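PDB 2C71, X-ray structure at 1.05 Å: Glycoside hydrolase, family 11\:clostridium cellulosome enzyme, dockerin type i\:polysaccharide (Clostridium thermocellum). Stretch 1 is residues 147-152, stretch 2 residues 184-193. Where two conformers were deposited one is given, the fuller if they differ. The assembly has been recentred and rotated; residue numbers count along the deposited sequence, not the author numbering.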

# COMPACT_ATOMS: atom_id res chain seq x y z
N ARG A 147 5.51 -7.79 13.66
CA ARG A 147 5.94 -7.29 14.96
C ARG A 147 5.44 -5.86 15.08
O ARG A 147 4.88 -5.30 14.14
CB ARG A 147 7.47 -7.35 15.13
CG ARG A 147 8.26 -6.57 14.16
CD ARG A 147 9.79 -6.73 14.35
NE ARG A 147 10.53 -6.12 13.25
CZ ARG A 147 10.04 -5.20 12.44
NH1 ARG A 147 8.80 -4.75 12.62
NH2 ARG A 147 10.80 -4.70 11.48
N ASP A 148 5.62 -5.26 16.24
CA ASP A 148 5.26 -3.88 16.42
C ASP A 148 5.98 -3.02 15.40
O ASP A 148 7.21 -3.05 15.32
CB ASP A 148 5.62 -3.45 17.83
CG ASP A 148 5.15 -2.07 18.20
OD1 ASP A 148 4.37 -1.41 17.48
OD2 ASP A 148 5.66 -1.62 19.27
N GLY A 149 5.21 -2.25 14.60
CA GLY A 149 5.77 -1.38 13.61
C GLY A 149 5.84 -1.94 12.18
O GLY A 149 6.23 -1.20 11.27
N THR A 150 5.45 -3.20 11.98
CA THR A 150 5.55 -3.78 10.63
C THR A 150 4.61 -3.06 9.66
O THR A 150 3.43 -2.82 9.95
CB THR A 150 5.19 -5.26 10.68
OG1 THR A 150 6.13 -5.96 11.52
CG2 THR A 150 5.08 -5.92 9.33
N ILE A 151 5.12 -2.86 8.44
CA ILE A 151 4.33 -2.51 7.26
C ILE A 151 4.05 -3.82 6.52
O ILE A 151 4.99 -4.53 6.18
CB ILE A 151 5.06 -1.51 6.39
CG1 ILE A 151 5.32 -0.19 7.14
CG2 ILE A 151 4.31 -1.29 5.07
CD1 ILE A 151 6.27 0.79 6.39
N ILE A 152 2.78 -4.17 6.34
CA ILE A 152 2.37 -5.42 5.68
C ILE A 152 2.06 -5.10 4.23
O ILE A 152 1.22 -4.24 3.95
CB ILE A 152 1.09 -5.97 6.33
CG1 ILE A 152 1.26 -6.21 7.85
CG2 ILE A 152 0.67 -7.25 5.62
CD1 ILE A 152 -0.03 -6.40 8.56
N THR A 184 -2.98 3.73 9.30
CA THR A 184 -2.44 4.14 7.99
C THR A 184 -0.94 4.36 8.11
O THR A 184 -0.40 4.45 9.21
CB THR A 184 -3.10 5.41 7.47
OG1 THR A 184 -2.71 6.48 8.31
CG2 THR A 184 -4.63 5.31 7.35
N LEU A 185 -0.24 4.50 6.97
CA LEU A 185 1.20 4.81 7.03
C LEU A 185 1.45 6.13 7.74
O LEU A 185 2.36 6.22 8.57
CB LEU A 185 1.83 4.81 5.63
CG LEU A 185 1.95 3.44 4.98
CD1 LEU A 185 2.49 3.58 3.53
CD2 LEU A 185 2.85 2.53 5.76
N THR A 186 0.68 7.15 7.42
CA THR A 186 0.89 8.45 8.07
C THR A 186 0.70 8.30 9.57
O THR A 186 1.48 8.86 10.36
CB THR A 186 -0.03 9.55 7.47
OG1 THR A 186 0.49 9.94 6.19
CG2 THR A 186 -0.15 10.79 8.34
N GLU A 187 -0.34 7.59 9.98
CA GLU A 187 -0.60 7.39 11.39
C GLU A 187 0.52 6.61 12.07
O GLU A 187 0.91 6.90 13.20
CB GLU A 187 -1.92 6.70 11.58
CG GLU A 187 -3.15 7.53 11.32
CD GLU A 187 -4.46 6.74 11.12
OE1 GLU A 187 -4.49 5.45 11.14
OE2 GLU A 187 -5.54 7.44 10.91
N LEU A 188 1.05 5.58 11.39
CA LEU A 188 2.13 4.78 11.95
C LEU A 188 3.34 5.67 12.29
O LEU A 188 3.88 5.61 13.38
CB LEU A 188 2.52 3.68 10.97
CG LEU A 188 3.66 2.78 11.43
CD1 LEU A 188 3.32 2.11 12.77
CD2 LEU A 188 4.01 1.71 10.35
N PHE A 189 3.76 6.48 11.33
CA PHE A 189 4.87 7.40 11.57
C PHE A 189 4.53 8.35 12.72
O PHE A 189 5.32 8.55 13.64
CB PHE A 189 5.20 8.20 10.33
CG PHE A 189 6.12 7.45 9.35
CD1 PHE A 189 5.66 6.37 8.62
CD2 PHE A 189 7.42 7.86 9.19
CE1 PHE A 189 6.56 5.72 7.71
CE2 PHE A 189 8.28 7.26 8.30
CZ PHE A 189 7.84 6.18 7.60
N THR A 190 3.37 8.98 12.66
CA THR A 190 3.00 10.03 13.63
C THR A 190 2.95 9.44 15.05
O THR A 190 3.47 10.04 16.00
CB THR A 190 1.69 10.66 13.19
OG1 THR A 190 1.77 11.22 11.87
CG2 THR A 190 1.29 11.78 14.10
N LEU A 191 2.30 8.31 15.21
CA LEU A 191 2.11 7.74 16.53
C LEU A 191 3.41 7.23 17.13
O LEU A 191 3.54 7.10 18.36
CB LEU A 191 1.09 6.58 16.49
CG LEU A 191 -0.33 7.01 16.21
CD1 LEU A 191 -1.16 5.80 15.74
CD2 LEU A 191 -0.98 7.64 17.43
N LYS A 192 4.38 6.91 16.28
CA LYS A 192 5.73 6.48 16.68
C LYS A 192 6.70 7.66 16.83
O LYS A 192 7.84 7.46 17.24
CB LYS A 192 6.29 5.48 15.65
CG LYS A 192 5.57 4.19 15.50
CD LYS A 192 5.77 3.29 16.63
CE LYS A 192 5.25 1.85 16.35
NZ LYS A 192 5.36 1.14 17.62
N GLY A 193 6.27 8.86 16.50
CA GLY A 193 7.11 10.04 16.61
C GLY A 193 8.22 10.12 15.57
O GLY A 193 9.24 10.78 15.81
O HOH W 1 8.05 -0.16 16.26

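Ile151, Lys192 and Leu188 carry most of this contact, in which a turn and the strand residues after it pack against one side of a helix. The two stretches together bury 247 Å².

Ile151 has the largest covered area. Its CA-to-CB bond points sideways to the helix, but the end of the side chain comes nearer. With chi1 in m and chi2 in t, it reaches two leucines. Ile151 CD1 lies 3.9 Å from Leu185 CD2, and Ile151 CG1 lies 4.0 Å from Leu188 CD2. These are van der Waals distances between apolar groups. All three residues are buried in the assembly, and this contact covers part of each. Leu185 and Leu188 are three residues apart, close to one helical turn, which lets both meet the same isoleucine.

The CA-to-CB bond of Leu188 points toward the other stretch. Its CD2 also approaches the turn backbone, 3.8 Å from Gly149 O. One methyl group therefore touches both the isoleucine and the glycine carbonyl.

Lys192 lies about one turn further along, and its CA-to-CB bond also points toward the other stretch. Its chi3 and chi4 are both t, so the chain runs extended from CB to NZ. Lys192 NZ donates a hydrogen bond to Asp148 OD1 at 2.7 Å, within a salt bridge. This is a short, charged contact on the more exposed side of the packing. The CA-to-CB bond of Asp148 points sideways to the helix, and its carboxylate comes nearer to meet the amine. Asp148 OD1 is also hydrogen-bonded elsewhere in the structure. A water adds a weak link: it donates to Asp148 O at 3.2 Å and accepts from Lys192 NZ at 3.3 Å.

The aliphatic part of Lys192 passes Gly149, with Lys192 CE 4.3 Å from Gly149 CA. Gly149 sits in a type II turn from Arg147 to Thr150, closed by Thr150 N to Arg147 O at 3.1 Å. Its phi of 96° and psi of -3° by themselves call for glycine, because a CB would be jammed against the carbonyl O of Asp148. Arg147 N also donates to Thr150 OG1 at 2.9 Å, a further bond across the turn.

The helix is secured at both ends. Glu187 N donates to Thr184 OG1 at 3.1 Å, a capping bond, and Thr184 N donates to Glu187 OE1 at 2.9 Å. After the last turn, Gly193 takes positive phi in a Schellman motif.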